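Beta-mannosidase (Trichoderma harzianum, PDB 4CVU) hydrolyses beta-mannosidic linkages as a glycoside hydrolase family 2 enzyme, probably releasing mannose from the non-reducing ends of mannan-derived oligosaccharides. Local coordinates at residues 367-372 with 563-568; 349-354 with 375-380; 479-484 with 530-535; 449-454 with 491-496. All blocks are in the same frame, centred on the assembly; numbering follows the deposited sequence. Where two conformers were deposited one is given.

Interaction 1: residues 367-372 with 563-568; sequences ITPGNN and SGHIYG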
loop_
_atom_site.group_PDB
_atom_site.type_symbol
_atom_site.label_atom_id
_atom_site.label_comp_id
_atom_site.label_asym_id
_atom_site.label_seq_id
_atom_site.Cartn_x
_atom_site.Cartn_y
_atom_site.Cartn_z
ATOM N N ILE A 367 -8.263 -53.989 18.734
ATOM C CA ILE A 367 -7.908 -52.602 19.010
ATOM C C ILE A 367 -7.009 -52.507 20.239
ATOM O O ILE A 367 -7.327 -53.044 21.290
ATOM C CB ILE A 367 -9.170 -51.731 19.215
ATOM C CG1 ILE A 367 -10.018 -51.761 17.945
ATOM C CG2 ILE A 367 -8.787 -50.295 19.529
ATOM C CD1 ILE A 367 -11.368 -51.079 18.063
ATOM N N THR A 368 -5.889 -51.818 20.101
ATOM C CA THR A 368 -5.037 -51.480 21.236
ATOM C C THR A 368 -5.794 -50.858 22.423
ATOM O O THR A 368 -6.589 -49.915 22.243
ATOM C CB THR A 368 -3.928 -50.534 20.827
ATOM O OG1 THR A 368 -3.315 -51.019 19.628
ATOM C CG2 THR A 368 -2.873 -50.396 21.938
ATOM N N PRO A 369 -5.520 -51.367 23.638
ATOM C CA PRO A 369 -6.120 -50.894 24.894
ATOM C C PRO A 369 -5.678 -49.481 25.211
ATOM O O PRO A 369 -4.708 -48.986 24.636
ATOM C CB PRO A 369 -5.557 -51.849 25.969
ATOM C CG PRO A 369 -5.016 -52.996 25.233
ATOM C CD PRO A 369 -4.580 -52.483 23.888
ATOM N N GLY A 370 -6.410 -48.860 26.120
ATOM C CA GLY A 370 -6.221 -47.476 26.471
ATOM C C GLY A 370 -7.556 -46.773 26.593
ATOM O O GLY A 370 -8.493 -47.272 27.223
ATOM N N ASN A 371 -7.620 -45.585 25.995
ATOM C CA ASN A 371 -8.840 -44.804 26.019
ATOM C C ASN A 371 -9.199 -44.324 24.616
ATOM O O ASN A 371 -8.349 -43.984 23.829
ATOM C CB ASN A 371 -8.659 -43.588 26.907
ATOM C CG ASN A 371 -8.911 -43.873 28.351
ATOM O OD1 ASN A 371 -8.124 -44.545 29.002
ATOM N ND2 ASN A 371 -10.035 -43.352 28.869
ATOM N N ASN A 372 -10.471 -44.246 24.369
ATOM C CA ASN A 372 -10.965 -43.838 23.110
ATOM C C ASN A 372 -10.709 -42.377 22.997
ATOM O O ASN A 372 -10.401 -41.727 23.993
ATOM C CB ASN A 372 -12.465 -44.034 23.090
ATOM C CG ASN A 372 -12.853 -45.458 22.891
ATOM O OD1 ASN A 372 -12.906 -45.943 21.781
ATOM N ND2 ASN A 372 -13.157 -46.116 23.963
ATOM N N SER A 563 2.468 -49.126 29.577
ATOM C CA SER A 563 3.297 -49.270 28.365
ATOM C C SER A 563 2.540 -50.080 27.308
ATOM O O SER A 563 1.850 -51.044 27.619
ATOM C CB SER A 563 4.614 -49.957 28.701
ATOM O OG SER A 563 4.348 -51.163 29.415
ATOM N N GLY A 564 2.643 -49.664 26.055
ATOM C CA GLY A 564 1.956 -50.371 24.983
ATOM C C GLY A 564 0.525 -49.878 24.744
ATOM O O GLY A 564 -0.010 -50.069 23.658
ATOM N N HIS A 565 -0.116 -49.276 25.745
ATOM C CA HIS A 565 -1.488 -48.766 25.579
ATOM C C HIS A 565 -1.483 -47.403 24.915
ATOM O O HIS A 565 -0.470 -46.708 24.948
ATOM C CB HIS A 565 -2.190 -48.677 26.911
ATOM C CG HIS A 565 -2.453 -50.009 27.539
ATOM N ND1 HIS A 565 -3.451 -50.208 28.465
ATOM C CD2 HIS A 565 -1.862 -51.211 27.367
ATOM C CE1 HIS A 565 -3.455 -51.471 28.851
ATOM N NE2 HIS A 565 -2.508 -52.105 28.188
ATOM N N ILE A 566 -2.615 -47.033 24.316
ATOM C CA ILE A 566 -2.733 -45.766 23.562
ATOM C C ILE A 566 -3.911 -44.953 24.108
ATOM O O ILE A 566 -4.977 -45.512 24.372
ATOM C CB ILE A 566 -2.959 -46.036 22.075
ATOM C CG1 ILE A 566 -1.705 -46.641 21.464
ATOM C CG2 ILE A 566 -3.318 -44.738 21.334
ATOM C CD1 ILE A 566 -1.920 -47.218 20.086
ATOM N N TYR A 567 -3.712 -43.647 24.253
ATOM C CA TYR A 567 -4.698 -42.786 24.838
ATOM C C TYR A 567 -4.715 -41.475 24.077
ATOM O O TYR A 567 -3.687 -40.991 23.632
ATOM C CB TYR A 567 -4.351 -42.443 26.293
ATOM C CG TYR A 567 -3.960 -43.624 27.145
ATOM C CD1 TYR A 567 -2.641 -44.070 27.187
ATOM C CD2 TYR A 567 -4.914 -44.322 27.871
ATOM C CE1 TYR A 567 -2.280 -45.169 27.974
ATOM C CE2 TYR A 567 -4.561 -45.425 28.664
ATOM C CZ TYR A 567 -3.241 -45.837 28.700
ATOM O OH TYR A 567 -2.869 -46.941 29.469
ATOM N N GLY A 568 -5.878 -40.885 23.974
ATOM C CA GLY A 568 -5.962 -39.474 23.614
ATOM C C GLY A 568 -5.804 -39.126 22.171
ATOM O O GLY A 568 -5.460 -39.945 21.342
HETATM O O HOH W 1 -8.516 -40.688 25.413
#
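Pro369 sits over one face of the His565 imidazole. Its CB lies over the middle of the ring, 3.6 Å from the centroid and only 11° off the ring normal, a CH-pi contact in which the two side chains cross at about a right angle. Thr368 meets Ile566 at a similar right angle: Thr368 CG2, anti to its own backbone N, touches Ile566 CD1 at 3.8 Å and also lies 3.4 Å from Gly564 O. Thr368 OG1 makes a weak hydrogen bond to Pro697 O. A single beta bridge of Gly370 with Ile566 joins two irregular loops of the family 2 catalytic domain, one between helix 360-365 and strand 374-377, the other between strands 554-556 and 570-572. Ile566 N donates to Pro369 O at 2.9 Å, nearly straight at 170°. Asn371 N returns a bond to Ile566 O, and Arg590 NH2 binds both Thr368 O and Ile566 O, tying the two loops together. Gly370 CA approaches Ile566 O to 3.1 Å in a CA-H...O contact; a CB here would collide with that oxygen, and the backbone angles by themselves also call for glycine. Further along, Asn371 OD1 lies in the plane of the Tyr567 ring at its edge, 3.4 Å from CD2, with amide and ring planes 39° apart. Arg557 NE donates to the same OD1, while Tyr567 OH is hydrogen-bonded to Thr562 N. A water taking a weak bond from Gly568 N donates to Asn372 O at 2.6 Å.

Interaction 2: residues 349-354 with 375-380; sequences RTILFS and FEINGH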
loop_
_atom_site.group_PDB
_atom_site.type_symbol
_atom_site.label_atom_id
_atom_site.label_comp_id
_atom_site.label_asym_id
_atom_site.label_seq_id
_atom_site.Cartn_x
_atom_site.Cartn_y
_atom_site.Cartn_z
ATOM N N ARG A 349 -30.898 -35.486 16.835
ATOM C CA ARG A 349 -29.762 -36.382 16.697
ATOM C C ARG A 349 -29.009 -36.523 17.996
ATOM O O ARG A 349 -29.160 -35.717 18.906
ATOM C CB ARG A 349 -28.792 -35.930 15.578
ATOM C CG ARG A 349 -28.456 -34.446 15.542
ATOM C CD ARG A 349 -27.314 -34.059 16.460
ATOM N NE ARG A 349 -27.811 -33.709 17.777
ATOM C CZ ARG A 349 -27.230 -32.838 18.594
ATOM N NH1 ARG A 349 -26.133 -32.199 18.232
ATOM N NH2 ARG A 349 -27.774 -32.604 19.781
ATOM N N THR A 350 -28.225 -37.583 18.077
ATOM C CA THR A 350 -27.325 -37.790 19.194
ATOM C C THR A 350 -25.919 -37.602 18.675
ATOM O O THR A 350 -25.592 -38.070 17.571
ATOM C CB THR A 350 -27.460 -39.193 19.829
ATOM O OG1 THR A 350 -27.080 -40.191 18.894
ATOM C CG2 THR A 350 -28.900 -39.424 20.332
ATOM N N ILE A 351 -25.106 -36.880 19.431
ATOM C CA ILE A 351 -23.687 -36.783 19.154
ATOM C C ILE A 351 -22.897 -37.061 20.410
ATOM O O ILE A 351 -23.039 -36.362 21.403
ATOM C CB ILE A 351 -23.306 -35.429 18.510
ATOM C CG1 ILE A 351 -21.800 -35.400 18.121
ATOM C CG2 ILE A 351 -23.671 -34.253 19.412
ATOM C CD1 ILE A 351 -21.443 -36.290 16.975
ATOM N N LEU A 352 -22.105 -38.134 20.362
ATOM C CA LEU A 352 -21.289 -38.577 21.464
ATOM C C LEU A 352 -19.820 -38.273 21.205
ATOM O O LEU A 352 -19.313 -38.570 20.102
ATOM C CB LEU A 352 -21.419 -40.095 21.592
ATOM C CG LEU A 352 -20.545 -40.758 22.676
ATOM C CD1 LEU A 352 -21.003 -40.346 24.061
ATOM C CD2 LEU A 352 -20.618 -42.267 22.523
ATOM N N PHE A 353 -19.145 -37.692 22.188
ATOM C CA PHE A 353 -17.696 -37.679 22.219
ATOM C C PHE A 353 -17.283 -38.773 23.196
ATOM O O PHE A 353 -17.586 -38.697 24.372
ATOM C CB PHE A 353 -17.106 -36.331 22.638
ATOM C CG PHE A 353 -15.635 -36.403 22.987
ATOM C CD1 PHE A 353 -14.697 -36.796 22.036
ATOM C CD2 PHE A 353 -15.188 -36.084 24.261
ATOM C CE1 PHE A 353 -13.341 -36.893 22.364
ATOM C CE2 PHE A 353 -13.836 -36.191 24.601
ATOM C CZ PHE A 353 -12.913 -36.571 23.649
ATOM N N SER A 354 -16.564 -39.766 22.686
ATOM C CA SER A 354 -16.218 -40.959 23.445
ATOM C C SER A 354 -14.749 -40.916 23.856
ATOM O O SER A 354 -13.874 -40.981 22.994
ATOM C CB SER A 354 -16.497 -42.198 22.582
ATOM O OG SER A 354 -16.157 -43.378 23.297
ATOM N N PHE A 375 -15.821 -39.704 17.864
ATOM C CA PHE A 375 -17.160 -39.203 17.822
ATOM C C PHE A 375 -18.112 -40.258 17.234
ATOM O O PHE A 375 -17.699 -41.046 16.392
ATOM C CB PHE A 375 -17.182 -37.932 16.991
ATOM C CG PHE A 375 -16.564 -36.742 17.669
ATOM C CD1 PHE A 375 -15.201 -36.496 17.590
ATOM C CD2 PHE A 375 -17.360 -35.842 18.375
ATOM C CE1 PHE A 375 -14.671 -35.392 18.201
ATOM C CE2 PHE A 375 -16.823 -34.730 18.975
ATOM C CZ PHE A 375 -15.488 -34.516 18.910
ATOM N N GLU A 376 -19.369 -40.251 17.657
ATOM C CA GLU A 376 -20.438 -41.084 17.084
ATOM C C GLU A 376 -21.685 -40.252 16.779
ATOM O O GLU A 376 -22.117 -39.466 17.616
ATOM C CB GLU A 376 -20.823 -42.190 18.046
ATOM C CG GLU A 376 -19.682 -43.134 18.374
ATOM C CD GLU A 376 -20.064 -44.224 19.341
ATOM O OE1 GLU A 376 -21.269 -44.359 19.679
ATOM O OE2 GLU A 376 -19.145 -44.945 19.790
ATOM N N ILE A 377 -22.263 -40.426 15.599
ATOM C CA ILE A 377 -23.464 -39.679 15.225
ATOM C C ILE A 377 -24.627 -40.644 15.105
ATOM O O ILE A 377 -24.589 -41.565 14.331
ATOM C CB ILE A 377 -23.287 -38.837 13.947
ATOM C CG1 ILE A 377 -24.517 -37.985 13.600
ATOM C CG2 ILE A 377 -22.968 -39.696 12.746
ATOM C CD1 ILE A 377 -24.756 -36.769 14.435
ATOM N N ASN A 378 -25.643 -40.424 15.933
ATOM C CA ASN A 378 -26.795 -41.297 15.989
ATOM C C ASN A 378 -26.330 -42.754 16.157
ATOM O O ASN A 378 -26.831 -43.615 15.528
ATOM C CB ASN A 378 -27.649 -41.154 14.752
ATOM C CG ASN A 378 -28.256 -39.783 14.628
ATOM O OD1 ASN A 378 -28.691 -39.221 15.608
ATOM N ND2 ASN A 378 -28.278 -39.238 13.406
ATOM N N GLY A 379 -25.349 -42.985 16.986
ATOM C CA GLY A 379 -24.884 -44.325 17.264
ATOM C C GLY A 379 -23.824 -44.874 16.338
ATOM O O GLY A 379 -23.236 -45.879 16.639
ATOM N N HIS A 380 -23.531 -44.187 15.244
ATOM C CA HIS A 380 -22.504 -44.653 14.289
ATOM C C HIS A 380 -21.194 -43.898 14.461
ATOM O O HIS A 380 -21.176 -42.669 14.458
ATOM C CB HIS A 380 -22.961 -44.491 12.841
ATOM C CG HIS A 380 -24.291 -45.123 12.551
ATOM N ND1 HIS A 380 -25.490 -44.533 12.903
ATOM C CD2 HIS A 380 -24.612 -46.282 11.933
ATOM C CE1 HIS A 380 -26.491 -45.300 12.502
ATOM N NE2 HIS A 380 -25.985 -46.372 11.924
HETATM O O HOH W 2 -24.484 -40.915 18.863
HETATM O O HOH W 3 -17.609 -45.771 22.115
#
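Ile351 and Ile377 both hold CG1 anti to the backbone N (chi1 -175° in Ile351), and their similar second torsions bring the two CD1 methyls to 4.2 Å from each other. They form a non-hydrogen-bonded pair of antiparallel strands 351-354 and 374-377; a type I' turn, Ile377 to His380, then makes a hairpin into strand 380-389 of the catalytic barrel. Phe353 and Phe375 share the isoleucines' face. Phe353 CD1 stands over the Phe375 ring toward its rim, 3.9 Å from CZ, with the planes at 44°. Ile351, Phe353 and Phe375 pack on Ala482, Met485 and Cys483 respectively, all of strand 481-485, consistent with a cover across the N-terminal end of the barrel. On the other face Leu352 and Glu376 lie side by side, CD2 of Leu352 being 3.6 Å from OE1 of Glu376. Glu376 OE2 is hydrogen-bonded to His374 and, through a water, linked to Ser354 OG. The backbones of Leu352 and Glu376 exchange both bonds, Glu376 N reaching Leu352 O at 3.0 Å. At the turn, Asn378 N donates to Thr350 O at 2.9 Å, and Thr350 N donates back to the side-chain OD1 of Asn378 at 3.0 Å, tilted 30° from its carbonyl plane.

Interaction 3: residues 479-484 with 530-535; sequences ASLACW and HSISYS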
loop_
_atom_site.group_PDB
_atom_site.type_symbol
_atom_site.label_atom_id
_atom_site.label_comp_id
_atom_site.label_asym_id
_atom_site.label_seq_id
_atom_site.Cartn_x
_atom_site.Cartn_y
_atom_site.Cartn_z
ATOM N N ALA A 479 -28.037 -28.187 16.207
ATOM C CA ALA A 479 -27.674 -29.572 15.822
ATOM C C ALA A 479 -26.192 -29.752 15.472
ATOM O O ALA A 479 -25.628 -30.835 15.669
ATOM C CB ALA A 479 -28.536 -30.052 14.683
ATOM N N SER A 480 -25.553 -28.676 14.995
ATOM C CA SER A 480 -24.116 -28.727 14.646
ATOM C C SER A 480 -23.190 -28.873 15.873
ATOM O O SER A 480 -22.065 -29.342 15.747
ATOM C CB SER A 480 -23.753 -27.467 13.884
ATOM O OG SER A 480 -23.614 -26.415 14.803
ATOM N N LEU A 481 -23.653 -28.473 17.050
ATOM C CA LEU A 481 -22.827 -28.480 18.246
ATOM C C LEU A 481 -22.487 -29.917 18.566
ATOM O O LEU A 481 -23.364 -30.752 18.669
ATOM C CB LEU A 481 -23.558 -27.824 19.425
ATOM C CG LEU A 481 -22.862 -27.897 20.794
ATOM C CD1 LEU A 481 -21.514 -27.188 20.757
ATOM C CD2 LEU A 481 -23.745 -27.316 21.915
ATOM N N ALA A 482 -21.206 -30.212 18.719
ATOM C CA ALA A 482 -20.778 -31.602 18.792
ATOM C C ALA A 482 -20.149 -32.019 20.117
ATOM O O ALA A 482 -20.058 -33.218 20.427
ATOM C CB ALA A 482 -19.837 -31.865 17.644
ATOM N N CYS A 483 -19.725 -31.045 20.900
ATOM C CA CYS A 483 -19.087 -31.294 22.187
ATOM C C CYS A 483 -18.669 -29.947 22.774
ATOM O O CYS A 483 -18.672 -28.925 22.068
ATOM C CB CYS A 483 -17.848 -32.192 22.071
ATOM S SG CYS A 483 -16.473 -31.483 21.092
ATOM N N TRP A 484 -18.372 -29.953 24.072
ATOM C CA TRP A 484 -17.743 -28.836 24.736
ATOM C C TRP A 484 -16.466 -29.333 25.364
ATOM O O TRP A 484 -16.459 -30.357 26.045
ATOM C CB TRP A 484 -18.619 -28.256 25.852
ATOM C CG TRP A 484 -19.684 -27.381 25.361
ATOM C CD1 TRP A 484 -21.009 -27.644 25.378
ATOM C CD2 TRP A 484 -19.533 -26.073 24.775
ATOM N NE1 TRP A 484 -21.705 -26.578 24.860
ATOM C CE2 TRP A 484 -20.824 -25.609 24.464
ATOM C CE3 TRP A 484 -18.422 -25.261 24.457
ATOM C CZ2 TRP A 484 -21.055 -24.367 23.874
ATOM C CZ3 TRP A 484 -18.654 -24.017 23.890
ATOM C CH2 TRP A 484 -19.951 -23.587 23.578
ATOM N N HIS A 530 -28.225 -32.601 28.565
ATOM C CA HIS A 530 -28.064 -34.072 28.668
ATOM C C HIS A 530 -27.408 -34.646 27.392
ATOM O O HIS A 530 -26.989 -35.800 27.383
ATOM C CB HIS A 530 -29.423 -34.789 28.887
ATOM C CG HIS A 530 -30.110 -34.437 30.173
ATOM N ND1 HIS A 530 -29.673 -34.887 31.401
ATOM C CD2 HIS A 530 -31.215 -33.691 30.416
ATOM C CE1 HIS A 530 -30.469 -34.415 32.347
ATOM N NE2 HIS A 530 -31.414 -33.690 31.776
ATOM N N SER A 531 -27.324 -33.815 26.345
ATOM C CA SER A 531 -27.002 -34.263 25.003
ATOM C C SER A 531 -25.522 -34.047 24.586
ATOM O O SER A 531 -25.005 -34.767 23.729
ATOM C CB SER A 531 -27.935 -33.558 24.008
ATOM O OG SER A 531 -27.801 -32.159 24.066
ATOM N N ILE A 532 -24.846 -33.083 25.207
ATOM C CA ILE A 532 -23.511 -32.683 24.750
ATOM C C ILE A 532 -22.416 -33.168 25.694
ATOM O O ILE A 532 -22.399 -32.780 26.861
ATOM C CB ILE A 532 -23.398 -31.171 24.616
ATOM C CG1 ILE A 532 -24.455 -30.646 23.623
ATOM C CG2 ILE A 532 -21.983 -30.798 24.168
ATOM C CD1 ILE A 532 -24.423 -31.276 22.251
ATOM N N SER A 533 -21.499 -33.983 25.165
ATOM C CA SER A 533 -20.382 -34.537 25.953
ATOM C C SER A 533 -19.284 -33.497 26.234
ATOM O O SER A 533 -19.243 -32.431 25.615
ATOM C CB SER A 533 -19.745 -35.716 25.230
ATOM O OG SER A 533 -20.678 -36.704 24.925
ATOM N N TYR A 534 -18.374 -33.840 27.137
ATOM C CA TYR A 534 -17.461 -32.874 27.688
ATOM C C TYR A 534 -16.108 -33.459 27.885
ATOM O O TYR A 534 -15.943 -34.666 28.129
ATOM C CB TYR A 534 -17.958 -32.343 29.050
ATOM C CG TYR A 534 -17.086 -31.257 29.672
ATOM C CD1 TYR A 534 -17.098 -29.959 29.175
ATOM C CD2 TYR A 534 -16.274 -31.530 30.770
ATOM C CE1 TYR A 534 -16.306 -28.967 29.723
ATOM C CE2 TYR A 534 -15.484 -30.538 31.351
ATOM C CZ TYR A 534 -15.500 -29.254 30.818
ATOM O OH TYR A 534 -14.719 -28.262 31.358
ATOM N N SER A 535 -15.122 -32.583 27.782
ATOM C CA SER A 535 -13.789 -32.903 28.187
ATOM C C SER A 535 -13.219 -31.650 28.836
ATOM O O SER A 535 -13.474 -30.529 28.350
ATOM C CB SER A 535 -12.958 -33.322 26.961
ATOM O OG SER A 535 -11.599 -33.499 27.309
HETATM O O HOH W 4 -21.150 -34.769 22.573
#
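Ile532 CG2 comes to 3.5 Å from CD1 of the Trp484 indole, which carries Leu481 CD1 over one face, offset toward the rim and 4.0 Å above the plane, and stacks with the ring of Phe447. Trp484 O approaches the Tyr534 ring obliquely, 3.2 Å from CD1, while the Tyr534 OH is hydrogen-bonded to Phe517 O. Ile532 meets Leu481 and Trp484 with separate branches. Its CG2, anti to the backbone N, touches Cys483 CA as well as the indole, whereas CG1 meets Leu481 CD2 at 3.8 Å, the two side chains crossing at about a right angle. An alanine here would probably leave a gap beside Leu481 CD2 and Trp484 CD1, and the indole with less to hold its pyrrole side. Strands 481-485 and 534-535 run parallel as neighbours in the (beta/alpha)8 barrel, a beta-alpha-beta crossover with helices 490-501 and 506-528 between them; Leu525 of the latter helix packs on both Trp484 and Tyr534. Trp484 N donates to Ser533 O at 3.0 Å, straight at 174° and nearly along the C=O axis. Ser535 N then donates to Trp484 O at 3.1 Å, continuing the parallel pattern. Before the strands pair, a water lies between Ala482 O and Ser533 N, accepting from Ser533 N at 2.7 Å.

Interaction 4: residues 449-454 with 491-496; sequences FSDTLY and ENLMLP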
loop_
_atom_site.group_PDB
_atom_site.type_symbol
_atom_site.label_atom_id
_atom_site.label_comp_id
_atom_site.label_asym_id
_atom_site.label_seq_id
_atom_site.Cartn_x
_atom_site.Cartn_y
_atom_site.Cartn_z
ATOM N N PHE A 449 -10.658 -20.553 27.260
ATOM C CA PHE A 449 -9.498 -20.650 28.104
ATOM C C PHE A 449 -8.374 -21.359 27.317
ATOM O O PHE A 449 -8.604 -22.418 26.735
ATOM C CB PHE A 449 -9.826 -21.451 29.367
ATOM C CG PHE A 449 -10.924 -20.854 30.197
ATOM C CD1 PHE A 449 -10.632 -19.931 31.206
ATOM C CD2 PHE A 449 -12.250 -21.227 29.989
ATOM C CE1 PHE A 449 -11.663 -19.399 31.995
ATOM C CE2 PHE A 449 -13.264 -20.689 30.748
ATOM C CZ PHE A 449 -12.966 -19.763 31.760
ATOM N N SER A 450 -7.167 -20.778 27.302
ATOM C CA SER A 450 -6.198 -21.172 26.284
ATOM C C SER A 450 -4.703 -20.875 26.556
ATOM O O SER A 450 -4.302 -19.726 26.704
ATOM C CB SER A 450 -6.660 -20.557 24.941
ATOM O OG SER A 450 -5.820 -20.937 23.869
ATOM N N ASP A 451 -3.909 -21.943 26.654
ATOM C CA ASP A 451 -2.470 -21.868 26.651
ATOM C C ASP A 451 -1.893 -21.026 27.805
ATOM O O ASP A 451 -0.874 -20.354 27.669
ATOM C CB ASP A 451 -2.003 -21.319 25.300
ATOM C CG ASP A 451 -0.539 -21.607 25.026
ATOM O OD1 ASP A 451 0.034 -22.559 25.625
ATOM O OD2 ASP A 451 0.057 -20.858 24.207
ATOM N N THR A 452 -2.574 -21.072 28.931
ATOM C CA THR A 452 -2.063 -20.529 30.172
ATOM C C THR A 452 -2.950 -21.088 31.267
ATOM O O THR A 452 -3.965 -21.746 30.981
ATOM C CB THR A 452 -2.072 -18.990 30.178
ATOM O OG1 THR A 452 -1.281 -18.492 31.280
ATOM C CG2 THR A 452 -3.492 -18.452 30.214
ATOM N N LEU A 453 -2.544 -20.853 32.516
ATOM C CA LEU A 453 -3.337 -21.256 33.674
ATOM C C LEU A 453 -4.060 -20.037 34.183
ATOM O O LEU A 453 -3.621 -18.932 33.936
ATOM C CB LEU A 453 -2.460 -21.899 34.757
ATOM C CG LEU A 453 -1.784 -23.216 34.348
ATOM C CD1 LEU A 453 -1.042 -23.839 35.524
ATOM C CD2 LEU A 453 -2.763 -24.232 33.780
ATOM N N TYR A 454 -5.176 -20.257 34.886
ATOM C CA TYR A 454 -6.116 -19.196 35.184
ATOM C C TYR A 454 -6.405 -19.067 36.689
ATOM O O TYR A 454 -6.147 -20.016 37.471
ATOM C CB TYR A 454 -7.426 -19.439 34.415
ATOM C CG TYR A 454 -7.285 -19.163 32.938
ATOM C CD1 TYR A 454 -6.812 -20.131 32.078
ATOM C CD2 TYR A 454 -7.583 -17.913 32.427
ATOM C CE1 TYR A 454 -6.648 -19.869 30.740
ATOM C CE2 TYR A 454 -7.427 -17.626 31.093
ATOM C CZ TYR A 454 -6.979 -18.608 30.239
ATOM O OH TYR A 454 -6.767 -18.310 28.903
ATOM N N GLU A 491 -3.705 -30.226 29.912
ATOM C CA GLU A 491 -3.070 -31.431 30.424
ATOM C C GLU A 491 -1.881 -31.921 29.587
ATOM O O GLU A 491 -1.009 -32.676 30.072
ATOM C CB GLU A 491 -4.112 -32.543 30.515
ATOM C CG GLU A 491 -5.079 -32.436 31.729
ATOM C CD GLU A 491 -6.090 -33.586 31.795
ATOM O OE1 GLU A 491 -5.672 -34.737 31.573
ATOM O OE2 GLU A 491 -7.292 -33.356 32.069
ATOM N N ASN A 492 -1.880 -31.562 28.305
ATOM C CA ASN A 492 -0.796 -31.976 27.414
ATOM C C ASN A 492 0.370 -30.981 27.347
ATOM O O ASN A 492 1.455 -31.341 26.854
ATOM C CB ASN A 492 -1.340 -32.279 26.026
ATOM C CG ASN A 492 -1.776 -31.039 25.279
ATOM O OD1 ASN A 492 -2.432 -30.169 25.818
ATOM N ND2 ASN A 492 -1.429 -30.976 23.993
ATOM N N LEU A 493 0.156 -29.747 27.825
ATOM C CA LEU A 493 1.166 -28.679 27.706
ATOM C C LEU A 493 1.339 -27.825 28.986
ATOM O O LEU A 493 2.366 -27.896 29.658
ATOM C CB LEU A 493 0.839 -27.778 26.506
ATOM C CG LEU A 493 1.854 -26.680 26.154
ATOM C CD1 LEU A 493 3.187 -27.298 25.776
ATOM C CD2 LEU A 493 1.352 -25.801 25.032
ATOM N N MET A 494 0.346 -27.016 29.324
ATOM C CA MET A 494 0.526 -26.028 30.385
ATOM C C MET A 494 0.637 -26.595 31.790
ATOM O O MET A 494 1.406 -26.071 32.596
ATOM C CB MET A 494 -0.578 -24.982 30.345
ATOM C CG MET A 494 -0.529 -24.118 29.109
ATOM S SD MET A 494 1.133 -23.585 28.673
ATOM C CE MET A 494 1.620 -22.881 30.260
ATOM N N LEU A 495 -0.107 -27.654 32.086
ATOM C CA LEU A 495 0.036 -28.313 33.372
ATOM C C LEU A 495 1.432 -28.923 33.595
ATOM O O LEU A 495 2.044 -28.701 34.634
ATOM C CB LEU A 495 -1.112 -29.319 33.636
ATOM C CG LEU A 495 -2.481 -28.662 33.957
ATOM C CD1 LEU A 495 -3.634 -29.667 33.970
ATOM C CD2 LEU A 495 -2.479 -27.902 35.258
ATOM N N PRO A 496 1.961 -29.670 32.610
ATOM C CA PRO A 496 3.343 -30.156 32.829
ATOM C C PRO A 496 4.403 -29.034 32.855
ATOM O O PRO A 496 5.385 -29.159 33.563
ATOM C CB PRO A 496 3.577 -31.130 31.679
ATOM C CG PRO A 496 2.199 -31.532 31.212
ATOM C CD PRO A 496 1.265 -30.389 31.520
#
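Leu493 opens the contact by placing CD2 3.5 Å from Asp451 OD1, at the margin of the interface, where the helix still carries a wider pi-type turn (491-494). Met494 follows and does most of the work. Its chain bends at the second and third torsions, and the second (chi2 -43°) turns SD off the loop backbone toward Asp451 OD1. CG comes to 3.7 Å from Thr452 N and rests on the Asp451-Thr452 peptide, while SD lies 3.4 Å from Asp451 OD1. Met494 CB meets Leu453 CD2 at 4.1 Å, the two side chains sliding past each other in opposite directions. An alanine in its place would probably leave the Asp451-Thr452 peptide without the CG packed on it and Asp451 OD1 without its sulfur neighbour. Leu495 closes the series, its CD2 4.0 Å from CD2 of Leu453, which it crosses at about a right angle. Behind this pair Val509 of helix 506-528 touches Leu453, and Leu510 of the same helix touches Leu495. The loop 449-454 follows barrel strand 442-446, and helix 490-501 follows the next strand, 481-485, so the contact joins two successive beta-alpha units of the barrel on its C-terminal side. Asn488, just before the helix, ties in the loop by backbone bonds to Phe449 and Asp451. The two segments themselves are joined by van der Waals packing, without a hydrogen bond between them: Met494 SD and Leu493 CD2 both lie close to Asp451 OD1 and would probably screen that oxygen in part from water, while giving it no proton.

Overall arrangement
Interactions 2 and 3 share one sheet, their centres about 9 Å apart. Phe353 N probably makes a weak hydrogen bond to Ser533 OG at 3.3 Å, and Arg349 NH1 makes weak ones to Ala479 O and Leu481 O. Interaction 1 touches interaction 2 where Asn372 CB packs on Ser354 O, though their centres are about 20 Å apart. Strand 481-485 of interaction 3 leads into helix 490-501 of interaction 4, with nearest atoms about 6 Å apart and no touch. Interactions 3 and 4 are both nested within the chain loop that interaction 1 closes. In this family the active site lies at the C-terminal ends of the barrel strands, the side of interaction 4; interaction 2 probably covers the opposite end.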